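Local structure of butyryl-CoA dehydrogenase (Marinomonas mediterranea, 6CXT) at residues N312-A317 with N375-L380; G48-E53 with H90-S95; A170-K175 with T182-P187. The protein binds flavin-adenine dinucleotide and belongs to the acyl-CoA dehydrogenase family of flavoproteins. All blocks are in the same frame, centred on the assembly; numbering follows the deposited sequence.

Contact 1: N312-A317 with N375-L380; sequences NTKAVA and NRLGLL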
ATOM      1  N   ASN B 312      12.741  24.914   8.772  1.00 26.27           N
ATOM      2  CA  ASN B 312      12.912  23.441   8.671  1.00 25.62           C
ATOM      3  C   ASN B 312      11.656  22.636   8.961  1.00 22.23           C
ATOM      4  O   ASN B 312      11.752  21.456   9.209  1.00 19.86           O
ATOM      5  CB  ASN B 312      13.989  22.972   9.618  1.00 25.75           C
ATOM      6  CG  ASN B 312      13.702  23.414  11.029  1.00 28.67           C
ATOM      7  OD1 ASN B 312      14.138  24.507  11.456  1.00 30.94           O
ATOM      8  ND2 ASN B 312      12.934  22.634  11.742  1.00 22.93           N
ATOM      9  N   THR B 313      10.496  23.263   8.940  1.00 20.94           N
ATOM     10  CA  THR B 313       9.267  22.641   9.351  1.00 21.56           C
ATOM     11  C   THR B 313       8.886  21.495   8.405  1.00 21.17           C
ATOM     12  O   THR B 313       8.421  20.420   8.876  1.00 18.28           O
ATOM     13  CB  THR B 313       8.120  23.675   9.400  1.00 25.17           C
ATOM     14  OG1 THR B 313       8.428  24.623  10.420  1.00 27.98           O
ATOM     15  CG2 THR B 313       6.797  23.014   9.768  1.00 23.69           C
ATOM     16  N   LYS B 314       9.034  21.718   7.086  1.00 19.54           N
ATOM     17  CA  LYS B 314       8.711  20.638   6.109  1.00 19.35           C
ATOM     18  C   LYS B 314       9.533  19.380   6.387  1.00 19.00           C
ATOM     19  O   LYS B 314       8.957  18.299   6.486  1.00 18.99           O
ATOM     20  CB  LYS B 314       8.970  21.116   4.678  1.00 19.26           C
ATOM     21  CG  LYS B 314       8.475  20.136   3.577  1.00 22.44           C
ATOM     22  CD  LYS B 314       8.693  20.767   2.196  1.00 23.87           C
ATOM     23  CE  LYS B 314      10.190  20.740   1.872  1.00 25.19           C
ATOM     24  NZ  LYS B 314      10.331  21.305   0.536  1.00 28.29           N
ATOM     25  N   ALA B 315      10.854  19.526   6.547  1.00 17.52           N
ATOM     26  CA  ALA B 315      11.719  18.381   6.783  1.00 17.70           C
ATOM     27  C   ALA B 315      11.355  17.671   8.077  1.00 18.86           C
ATOM     28  O   ALA B 315      11.446  16.421   8.160  1.00 17.75           O
ATOM     29  CB  ALA B 315      13.184  18.786   6.833  1.00 19.23           C
ATOM     30  N   VAL B 316      11.014  18.455   9.112  1.00 16.83           N
ATOM     31  CA  VAL B 316      10.643  17.856  10.409  1.00 16.65           C
ATOM     32  C   VAL B 316       9.315  17.114  10.319  1.00 16.66           C
ATOM     33  O   VAL B 316       9.162  15.983  10.839  1.00 15.24           O
ATOM     34  CB  VAL B 316      10.662  18.932  11.555  1.00 17.29           C
ATOM     35  CG1 VAL B 316       9.966  18.388  12.818  1.00 18.65           C
ATOM     36  CG2 VAL B 316      12.105  19.286  11.889  1.00 17.86           C
ATOM     37  N   ALA B 317       8.338  17.721   9.668  1.00 15.37           N
ATOM     38  CA  ALA B 317       7.073  17.047   9.530  1.00 15.21           C
ATOM     39  C   ALA B 317       7.251  15.748   8.656  1.00 15.69           C
ATOM     40  O   ALA B 317       6.623  14.727   8.960  1.00 14.92           O
ATOM     41  CB  ALA B 317       6.047  17.968   8.878  1.00 15.02           C
ATOM     42  N   ASN B 375       1.338  22.714   3.318  1.00 17.59           N
ATOM     43  CA  ASN B 375       1.526  24.148   3.503  1.00 18.96           C
ATOM     44  C   ASN B 375       2.943  24.596   3.120  1.00 19.47           C
ATOM     45  O   ASN B 375       3.106  25.563   2.331  1.00 18.46           O
ATOM     46  CB  ASN B 375       1.167  24.527   4.951  1.00 20.57           C
ATOM     47  CG  ASN B 375       1.449  26.000   5.245  1.00 20.02           C
ATOM     48  OD1 ASN B 375       2.505  26.320   5.765  1.00 24.23           O
ATOM     49  ND2 ASN B 375       0.535  26.888   4.833  1.00 20.82           N
ATOM     50  N   ARG B 376       3.975  23.884   3.605  1.00 17.63           N
ATOM     51  CA  ARG B 376       5.334  24.205   3.245  1.00 17.97           C
ATOM     52  C   ARG B 376       5.680  23.957   1.784  1.00 19.07           C
ATOM     53  O   ARG B 376       6.622  24.551   1.270  1.00 17.97           O
ATOM     54  CB  ARG B 376       6.366  23.515   4.176  1.00 19.28           C
ATOM     55  CG  ARG B 376       6.289  23.939   5.626  1.00 21.37           C
ATOM     56  CD  ARG B 376       6.283  25.492   5.755  1.00 24.05           C
ATOM     57  NE  ARG B 376       6.445  25.947   7.145  1.00 24.88           N
ATOM     58  CZ  ARG B 376       5.521  25.962   8.114  1.00 22.90           C
ATOM     59  NH1 ARG B 376       4.277  25.518   7.925  1.00 21.08           N
ATOM     60  NH2 ARG B 376       5.874  26.440   9.330  1.00 25.26           N
ATOM     61  N   LEU B 377       4.915  23.112   1.097  1.00 16.97           N
ATOM     62  CA  LEU B 377       5.099  22.957  -0.353  1.00 18.55           C
ATOM     63  C   LEU B 377       4.458  24.129  -1.086  1.00 21.82           C
ATOM     64  O   LEU B 377       4.668  24.293  -2.289  1.00 21.48           O
ATOM     65  CB  LEU B 377       4.469  21.633  -0.839  1.00 16.74           C
ATOM     66  CG  LEU B 377       5.177  20.343  -0.368  1.00 17.05           C
ATOM     67  CD1 LEU B 377       4.369  19.110  -0.884  1.00 18.86           C
ATOM     68  CD2 LEU B 377       6.587  20.227  -0.954  1.00 17.59           C
ATOM     69  N   GLY B 378       3.651  24.922  -0.379  1.00 21.95           N
ATOM     70  CA  GLY B 378       3.020  26.089  -1.001  1.00 23.35           C
ATOM     71  C   GLY B 378       1.628  25.809  -1.530  1.00 25.51           C
ATOM     72  O   GLY B 378       1.078  26.640  -2.275  1.00 24.60           O
ATOM     73  N   LEU B 379       1.036  24.649  -1.169  1.00 20.85           N
ATOM     74  CA  LEU B 379      -0.321  24.333  -1.563  1.00 19.22           C
ATOM     75  C   LEU B 379      -1.328  25.214  -0.872  1.00 21.81           C
ATOM     76  O   LEU B 379      -1.295  25.347   0.365  1.00 19.67           O
ATOM     77  CB  LEU B 379      -0.697  22.825  -1.320  1.00 19.31           C
ATOM     78  CG  LEU B 379       0.053  21.858  -2.304  1.00 18.78           C
ATOM     79  CD1 LEU B 379       0.078  20.423  -1.733  1.00 17.81           C
ATOM     80  CD2 LEU B 379      -0.525  21.865  -3.723  1.00 20.24           C
ATOM     81  N   LEU B 380      -2.239  25.765  -1.670  1.00 21.57           N
ATOM     82  CA  LEU B 380      -3.241  26.680  -1.135  1.00 25.30           C
ATOM     83  C   LEU B 380      -4.352  25.964  -0.394  1.00 28.94           C
ATOM     84  O   LEU B 380      -4.867  26.449   0.644  1.00 29.23           O
ATOM     85  CB  LEU B 380      -3.846  27.503  -2.295  1.00 23.38           C
ATOM     86  CG  LEU B 380      -2.836  28.382  -3.034  1.00 27.12           C
ATOM     87  CD1 LEU B 380      -3.669  29.167  -4.048  1.00 27.63           C
ATOM     88  CD2 LEU B 380      -2.015  29.307  -2.102  1.00 27.22           C
ATOM     89  OXT LEU B 380      -4.795  24.891  -0.813  1.00 26.38           O
TER
HETATM   90  O   HOH W   1       8.671  23.560  -0.345  1.00 33.30           O
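The backbone carbonyl of Arg376 and the ammonium group of Lys314 share one ordered water. It gives a proton to Arg376 O at 2.8 Å and accepts one from Lys314 NZ at 2.9 Å, so the lysine reaches the end of helix 366-377 indirectly. The lysine chain runs extended as far as CD and then bends (chi3 73°), which turns NZ to the water. Below that bend the two long side chains run past one another head to tail, Lys314 CB resting 3.6 Å from Arg376 CB. Leu377 crosses the lysine at about a right angle and sets CD2 3.8 Å from Lys314 CD, an apolar methyl against the methylene part of a chain whose charge lies further out.

On the other flank, Thr313 lies over one face of the guanidinium of Arg376. Its methyl CG2 sits 3.5 Å above the plane, over the centre of the group, and with chi1 at -65° this methyl stands anti to the backbone N while OG1 lies beside it. OG1 is hydrogen-bonded to Asp311, and the same carboxylate forms a salt bridge with Arg376 NE. One aspartate just before the helix thus serves both residues, while threonine offers a methyl to a flat cation and a hydroxyl to an acid. After Leu377 the chain turns off at Gly378, whose positive phi of 94° closes a Schellman motif; glycine, with no CB to meet the preceding carbonyl O, is at ease there. The tail then reaches the second subunit, where the terminal carboxylate of Leu380 bonds Ser276 and Arg277 of that subunit.

The Arg376 side chain is about 5 Å from the bound pyrrole-2-carbothioate ligand (FK4). Held by Asp311 and flanked by Thr313, its charge is probably partly balanced and its headgroup restricted in how it can turn.

Contact 2: G48-E53 with H90-S95; sequences GLPIPE and HTFACS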
ATOM      1  N   GLY B  48      19.757  16.148  29.867  1.00 25.18           N
ATOM      2  CA  GLY B  48      20.610  17.308  29.697  1.00 27.43           C
ATOM      3  C   GLY B  48      21.270  17.426  28.350  1.00 28.85           C
ATOM      4  O   GLY B  48      22.033  18.355  28.148  1.00 29.94           O
ATOM      5  N   LEU B  49      20.992  16.514  27.406  1.00 27.45           N
ATOM      6  CA  LEU B  49      21.746  16.538  26.128  1.00 25.50           C
ATOM      7  C   LEU B  49      21.777  17.903  25.424  1.00 24.83           C
ATOM      8  O   LEU B  49      22.864  18.335  25.028  1.00 25.98           O
ATOM      9  CB  LEU B  49      21.306  15.424  25.138  1.00 25.89           C
ATOM     10  CG  LEU B  49      21.222  14.012  25.705  1.00 23.70           C
ATOM     11  CD1 LEU B  49      20.470  13.070  24.749  1.00 23.14           C
ATOM     12  CD2 LEU B  49      22.638  13.536  25.933  1.00 23.79           C
ATOM     13  N   PRO B  50      20.615  18.581  25.258  1.00 23.17           N
ATOM     14  CA  PRO B  50      20.671  19.844  24.549  1.00 27.80           C
ATOM     15  C   PRO B  50      20.708  21.089  25.478  1.00 31.25           C
ATOM     16  O   PRO B  50      20.414  22.180  25.004  1.00 31.16           O
ATOM     17  CB  PRO B  50      19.335  19.862  23.799  1.00 26.75           C
ATOM     18  CG  PRO B  50      18.388  19.113  24.711  1.00 27.37           C
ATOM     19  CD  PRO B  50      19.228  18.237  25.610  1.00 24.02           C
ATOM     20  N   ILE B  51      20.956  20.908  26.772  1.00 31.41           N
ATOM     21  CA  ILE B  51      20.923  22.061  27.725  1.00 29.94           C
ATOM     22  C   ILE B  51      22.367  22.579  27.845  1.00 28.92           C
ATOM     23  O   ILE B  51      23.283  21.796  28.085  1.00 27.56           O
ATOM     24  CB  ILE B  51      20.306  21.708  29.112  1.00 29.94           C
ATOM     25  CG1 ILE B  51      18.968  20.974  28.934  1.00 31.57           C
ATOM     26  CG2 ILE B  51      20.117  22.956  29.994  1.00 27.80           C
ATOM     27  CD1 ILE B  51      17.890  21.737  28.195  1.00 26.77           C
ATOM     28  N   PRO B  52      22.572  23.890  27.609  1.00 31.27           N
ATOM     29  CA  PRO B  52      23.890  24.522  27.804  1.00 34.40           C
ATOM     30  C   PRO B  52      24.365  24.415  29.255  1.00 34.62           C
ATOM     31  O   PRO B  52      23.551  24.522  30.189  1.00 32.92           O
ATOM     32  CB  PRO B  52      23.618  25.989  27.449  1.00 35.42           C
ATOM     33  CG  PRO B  52      22.433  25.957  26.547  1.00 37.52           C
ATOM     34  CD  PRO B  52      21.575  24.871  27.138  1.00 31.73           C
ATOM     35  N   GLU B  53      25.663  24.206  29.439  1.00 39.24           N
ATOM     36  CA  GLU B  53      26.288  24.254  30.769  1.00 45.99           C
ATOM     37  C   GLU B  53      25.943  25.527  31.569  1.00 42.27           C
ATOM     38  O   GLU B  53      25.787  25.465  32.782  1.00 45.10           O
ATOM     39  CB  GLU B  53      27.802  24.081  30.666  1.00 51.06           C
ATOM     40  CG  GLU B  53      28.413  23.623  31.982  1.00 61.60           C
ATOM     41  CD  GLU B  53      29.838  23.119  31.855  1.00 69.51           C
ATOM     42  OE1 GLU B  53      30.303  22.836  30.726  1.00 71.62           O
ATOM     43  OE2 GLU B  53      30.497  23.001  32.909  1.00 74.55           O
ATOM     44  N   HIS B  90       9.407  15.440  28.236  1.00 20.08           N
ATOM     45  CA  HIS B  90       9.930  16.350  29.250  1.00 19.89           C
ATOM     46  C   HIS B  90      11.022  17.272  28.679  1.00 20.48           C
ATOM     47  O   HIS B  90      10.997  18.513  28.879  1.00 22.77           O
ATOM     48  CB  HIS B  90      10.465  15.448  30.367  1.00 18.38           C
ATOM     49  CG  HIS B  90      11.512  16.067  31.230  1.00 20.24           C
ATOM     50  ND1 HIS B  90      11.240  16.527  32.503  1.00 19.47           N
ATOM     51  CD2 HIS B  90      12.846  16.219  31.057  1.00 20.71           C
ATOM     52  CE1 HIS B  90      12.360  16.936  33.076  1.00 20.37           C
ATOM     53  NE2 HIS B  90      13.353  16.765  32.224  1.00 20.54           N
ATOM     54  N   THR B  91      11.982  16.691  27.970  1.00 19.46           N
ATOM     55  CA  THR B  91      13.103  17.471  27.441  1.00 19.96           C
ATOM     56  C   THR B  91      12.703  18.397  26.295  1.00 23.01           C
ATOM     57  O   THR B  91      13.053  19.581  26.318  1.00 21.39           O
ATOM     58  CB  THR B  91      14.249  16.585  26.985  1.00 20.25           C
ATOM     59  OG1 THR B  91      14.732  15.862  28.115  1.00 20.26           O
ATOM     60  CG2 THR B  91      15.436  17.405  26.377  1.00 21.58           C
ATOM     61  N   PHE B  92      11.981  17.879  25.288  1.00 21.97           N
ATOM     62  CA  PHE B  92      11.819  18.645  24.060  1.00 19.42           C
ATOM     63  C   PHE B  92      10.601  19.509  24.070  1.00 19.98           C
ATOM     64  O   PHE B  92      10.601  20.588  23.454  1.00 22.72           O
ATOM     65  CB  PHE B  92      11.942  17.719  22.813  1.00 16.95           C
ATOM     66  CG  PHE B  92      13.315  17.122  22.736  1.00 19.94           C
ATOM     67  CD1 PHE B  92      14.399  17.917  22.320  1.00 20.87           C
ATOM     68  CD2 PHE B  92      13.559  15.839  23.146  1.00 20.16           C
ATOM     69  CE1 PHE B  92      15.683  17.437  22.305  1.00 21.12           C
ATOM     70  CE2 PHE B  92      14.861  15.341  23.135  1.00 21.80           C
ATOM     71  CZ  PHE B  92      15.927  16.133  22.705  1.00 21.27           C
ATOM     72  N   ALA B  93       9.530  19.051  24.715  1.00 19.46           N
ATOM     73  CA  ALA B  93       8.347  19.881  24.776  1.00 19.29           C
ATOM     74  C   ALA B  93       8.351  20.866  25.982  1.00 22.35           C
ATOM     75  O   ALA B  93       7.513  21.780  26.029  1.00 25.70           O
ATOM     76  CB  ALA B  93       7.038  19.070  24.739  1.00 18.15           C
ATOM     77  N   CYS B  94       9.229  20.639  26.945  1.00 20.54           N
ATOM     78  CA  CYS B  94       9.192  21.422  28.196  1.00 22.44           C
ATOM     79  C   CYS B  94      10.505  22.149  28.455  1.00 23.92           C
ATOM     80  O   CYS B  94      10.495  23.410  28.514  1.00 27.29           O
ATOM     81  CB  CYS B  94       8.787  20.550  29.393  1.00 21.25           C
ATOM     82  SG  CYS B  94       7.200  19.705  29.154  1.00 23.17           S
ATOM     83  N   SER B  95      11.604  21.408  28.628  1.00 21.24           N
ATOM     84  CA  SER B  95      12.913  22.042  28.835  1.00 25.54           C
ATOM     85  C   SER B  95      13.322  22.977  27.695  1.00 30.09           C
ATOM     86  O   SER B  95      13.863  24.052  27.953  1.00 24.89           O
ATOM     87  CB  SER B  95      14.042  21.047  29.106  1.00 24.33           C
ATOM     88  OG  SER B  95      13.690  20.190  30.187  1.00 25.90           O
TER
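Pro50 packs against two successive residues of helix 81-101, its CG lying 3.8 Å from Thr91 CG2 and 4.0 Å from Phe92 CE1. This is the tight part of the contact. The Thr91 methyl also lies 3.8 Å above the centre of the Phe92 ring, so proline, methyl and ring make one compact apolar cluster. Threonine suits the place because its CG2, anti to the backbone N (chi1 -62°), faces the cluster while OG1 turns back to bond Gly87 O within the helix. The rigid, apolar proline ring offers CG and CD to the helix, and the type I turn from Gly48 to Ile51, closed by Ile51 N and Gly48 O at 3.1 Å, needs no N-H at Pro50.

One residue on, the packing is sparser. Ile51 touches Ser95 through a single pair, CD1 to CB at 4.0 Å, and the loop then draws away from helix 81-101 through partly exposed Pro52 to exposed Glu53. Ser95 itself stands at the end of a wider pi-type turn, in which its N reaches His90 O at 3.0 Å.

Phe92 also touches Trp241 of helix 231-245. The contact thus lays the loop between helices 35-44 and 64-77 on helix 81-101, an arrangement belonging to the all-helical N-terminal domain of acyl-CoA dehydrogenases.

Contact 3: A170-K175 with T182-P187; sequences ATTNKK and TAFVVP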
ATOM      1  N   ALA B 170      -2.742  28.533  27.147  1.00 23.47           N
ATOM      2  CA  ALA B 170      -4.044  29.020  27.617  1.00 23.47           C
ATOM      3  C   ALA B 170      -4.465  30.236  26.766  1.00 22.81           C
ATOM      4  O   ALA B 170      -3.606  30.910  26.252  1.00 22.58           O
ATOM      5  CB  ALA B 170      -3.984  29.407  29.104  1.00 25.14           C
ATOM      6  N   THR B 171      -5.761  30.463  26.615  1.00 24.24           N
ATOM      7  CA  THR B 171      -6.209  31.672  25.889  1.00 26.94           C
ATOM      8  C   THR B 171      -6.125  32.906  26.819  1.00 29.27           C
ATOM      9  O   THR B 171      -6.797  32.937  27.867  1.00 27.49           O
ATOM     10  CB  THR B 171      -7.627  31.476  25.392  1.00 27.33           C
ATOM     11  OG1 THR B 171      -7.635  30.313  24.551  1.00 29.69           O
ATOM     12  CG2 THR B 171      -8.089  32.709  24.533  1.00 27.42           C
ATOM     13  N   THR B 172      -5.290  33.868  26.440  1.00 30.72           N
ATOM     14  CA  THR B 172      -5.281  35.176  27.089  1.00 31.98           C
ATOM     15  C   THR B 172      -6.142  36.276  26.422  1.00 37.14           C
ATOM     16  O   THR B 172      -6.513  37.259  27.107  1.00 30.91           O
ATOM     17  CB  THR B 172      -3.875  35.670  27.357  1.00 32.61           C
ATOM     18  OG1 THR B 172      -3.067  35.509  26.187  1.00 30.57           O
ATOM     19  CG2 THR B 172      -3.258  34.904  28.549  1.00 30.73           C
ATOM     20  N   ASN B 173      -6.504  36.111  25.133  1.00 31.44           N
ATOM     21  CA  ASN B 173      -7.354  37.109  24.426  1.00 33.00           C
ATOM     22  C   ASN B 173      -8.038  36.463  23.222  1.00 31.61           C
ATOM     23  O   ASN B 173      -7.407  36.280  22.185  1.00 33.20           O
ATOM     24  CB  ASN B 173      -6.506  38.345  24.042  1.00 31.33           C
ATOM     25  CG  ASN B 173      -7.339  39.533  23.473  1.00 38.75           C
ATOM     26  OD1 ASN B 173      -6.928  40.683  23.623  1.00 43.50           O
ATOM     27  ND2 ASN B 173      -8.435  39.263  22.798  1.00 36.46           N
ATOM     28  N   LYS B 174      -9.309  36.115  23.380  1.00 31.88           N
ATOM     29  CA  LYS B 174     -10.111  35.427  22.360  1.00 39.12           C
ATOM     30  C   LYS B 174     -10.073  36.140  21.008  1.00 43.52           C
ATOM     31  O   LYS B 174      -9.985  35.500  19.954  1.00 38.34           O
ATOM     32  CB  LYS B 174     -11.559  35.317  22.830  1.00 46.52           C
ATOM     33  CG  LYS B 174     -12.205  33.941  22.692  1.00 52.88           C
ATOM     34  CD  LYS B 174     -13.463  33.795  23.571  1.00 60.37           C
ATOM     35  CE  LYS B 174     -13.208  33.964  25.080  1.00 66.95           C
ATOM     36  NZ  LYS B 174     -13.600  35.384  25.544  1.00 74.40           N
ATOM     37  N   LYS B 175     -10.077  37.473  21.055  1.00 40.13           N
ATOM     38  CA  LYS B 175     -10.177  38.324  19.860  1.00 42.37           C
ATOM     39  C   LYS B 175      -8.856  38.345  19.104  1.00 35.69           C
ATOM     40  O   LYS B 175      -8.840  38.647  17.931  1.00 38.24           O
ATOM     41  CB  LYS B 175     -10.609  39.772  20.210  1.00 46.25           C
ATOM     42  CG  LYS B 175     -11.970  39.910  20.908  1.00 58.63           C
ATOM     43  CD  LYS B 175     -11.825  40.291  22.400  1.00 68.88           C
ATOM     44  CE  LYS B 175     -11.698  39.109  23.390  1.00 62.71           C
ATOM     45  NZ  LYS B 175     -12.971  38.338  23.536  1.00 64.56           N
ATOM     46  N   THR B 182      -1.094  32.196  25.398  1.00 22.92           N
ATOM     47  CA  THR B 182       0.162  32.379  26.108  1.00 21.01           C
ATOM     48  C   THR B 182       0.590  31.066  26.783  1.00 22.27           C
ATOM     49  O   THR B 182      -0.265  30.281  27.191  1.00 23.12           O
ATOM     50  CB  THR B 182      -0.038  33.525  27.204  1.00 23.92           C
ATOM     51  OG1 THR B 182      -0.489  34.734  26.535  1.00 26.83           O
ATOM     52  CG2 THR B 182       1.201  33.806  27.996  1.00 25.02           C
ATOM     53  N   ALA B 183       1.905  30.868  26.856  1.00 24.07           N
ATOM     54  CA  ALA B 183       2.507  29.725  27.506  1.00 25.62           C
ATOM     55  C   ALA B 183       2.924  30.064  28.927  1.00 26.87           C
ATOM     56  O   ALA B 183       3.520  31.136  29.172  1.00 27.60           O
ATOM     57  CB  ALA B 183       3.719  29.261  26.720  1.00 23.65           C
ATOM     58  N   PHE B 184       2.670  29.132  29.845  1.00 23.49           N
ATOM     59  CA  PHE B 184       3.012  29.318  31.270  1.00 25.62           C
ATOM     60  C   PHE B 184       3.632  28.032  31.809  1.00 25.75           C
ATOM     61  O   PHE B 184       3.225  26.937  31.409  1.00 26.45           O
ATOM     62  CB  PHE B 184       1.709  29.518  32.066  1.00 24.81           C
ATOM     63  CG  PHE B 184       0.954  30.762  31.697  1.00 27.05           C
ATOM     64  CD1 PHE B 184       1.284  32.005  32.286  1.00 27.73           C
ATOM     65  CD2 PHE B 184      -0.108  30.702  30.792  1.00 26.63           C
ATOM     66  CE1 PHE B 184       0.561  33.145  31.960  1.00 27.77           C
ATOM     67  CE2 PHE B 184      -0.835  31.846  30.449  1.00 30.49           C
ATOM     68  CZ  PHE B 184      -0.503  33.075  31.057  1.00 28.11           C
ATOM     69  N   VAL B 185       4.601  28.161  32.693  1.00 23.50           N
ATOM     70  CA  VAL B 185       5.101  27.030  33.474  1.00 23.60           C
ATOM     71  C   VAL B 185       4.330  27.047  34.781  1.00 26.39           C
ATOM     72  O   VAL B 185       4.375  28.053  35.509  1.00 25.71           O
ATOM     73  CB  VAL B 185       6.595  27.178  33.776  1.00 25.89           C
ATOM     74  CG1 VAL B 185       7.079  26.060  34.708  1.00 29.35           C
ATOM     75  CG2 VAL B 185       7.408  27.180  32.491  1.00 28.91           C
ATOM     76  N   VAL B 186       3.590  25.979  35.075  1.00 23.12           N
ATOM     77  CA  VAL B 186       2.696  25.933  36.227  1.00 23.35           C
ATOM     78  C   VAL B 186       3.274  24.899  37.206  1.00 23.71           C
ATOM     79  O   VAL B 186       3.245  23.694  36.909  1.00 23.03           O
ATOM     80  CB  VAL B 186       1.263  25.591  35.833  1.00 23.54           C
ATOM     81  CG1 VAL B 186       0.332  25.540  37.052  1.00 23.54           C
ATOM     82  CG2 VAL B 186       0.743  26.581  34.798  1.00 25.04           C
ATOM     83  N   PRO B 187       3.787  25.332  38.345  1.00 21.20           N
ATOM     84  CA  PRO B 187       4.291  24.340  39.286  1.00 20.33           C
ATOM     85  C   PRO B 187       3.180  23.421  39.811  1.00 20.00           C
ATOM     86  O   PRO B 187       2.075  23.831  39.989  1.00 19.78           O
ATOM     87  CB  PRO B 187       4.924  25.182  40.395  1.00 21.72           C
ATOM     88  CG  PRO B 187       5.098  26.528  39.813  1.00 21.66           C
ATOM     89  CD  PRO B 187       4.015  26.698  38.803  1.00 22.07           C
TER
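Ala170 and Thr182 form an antiparallel hydrogen-bonded pair, with Ala170 N 3.0 Å from Thr182 O and Thr182 N 2.9 Å from Ala170 O.

Beyond this pair the first strand ends, and side chains take over. Thr182 OG1 donates to Thr172 OG1 at 2.7 Å, the two threonines meeting at about a right angle. Thr172 carries its hydroxyl between the backbone N and the carbonyl carbon (chi1 47°), which brings OG1 to its partner and puts CG2 beside the backbone N, where it touches Thr182 and reaches on to Phe184. Each hydroxyl has a further partner: Thr182 OG1 is bonded to Gly229 N and Thr172 OG1 to Glu228. Buried Thr182 therefore has both an acceptor and a donor role filled, and the pair connects the hairpin end to Glu228 and Gly229. A hydroxyl is the right group here, since it can give and receive at once.

The methyls serve the apolar side. Thr172 CG2 approaches the Phe184 ring at its edge, 4.2 Å from CZ, while Ala170 CB comes obliquely to CE2 at 4.2 Å; the small alanine allows the ring to lie close to the strand. Ala141 of strand 140-144 and Tyr148, edge-to-face with Phe184, meet the same cluster from the other sheet. This is a beta hairpin with one side packed against a second sheet, as in the beta-rich middle domain of acyl-CoA dehydrogenases.

From the N terminus the three contacts close one after another, and none encloses or crosses another. Contact 2 comes first, bringing the chain back after a largely helical run within the N-terminal domain. Contact 3 spans only a short hairpin turn in the middle domain, the most local of the closures. Contact 1 closes last, over a run of mostly helical residues, and joins the start of helix 313-338 to the C-terminal end of the chain. Contacts 2 and 3 come within about 6 Å at their nearest atoms, whereas contacts 1 and 3 stay about 18 Å apart by the same measure. Each lies in a different one of the three family domains.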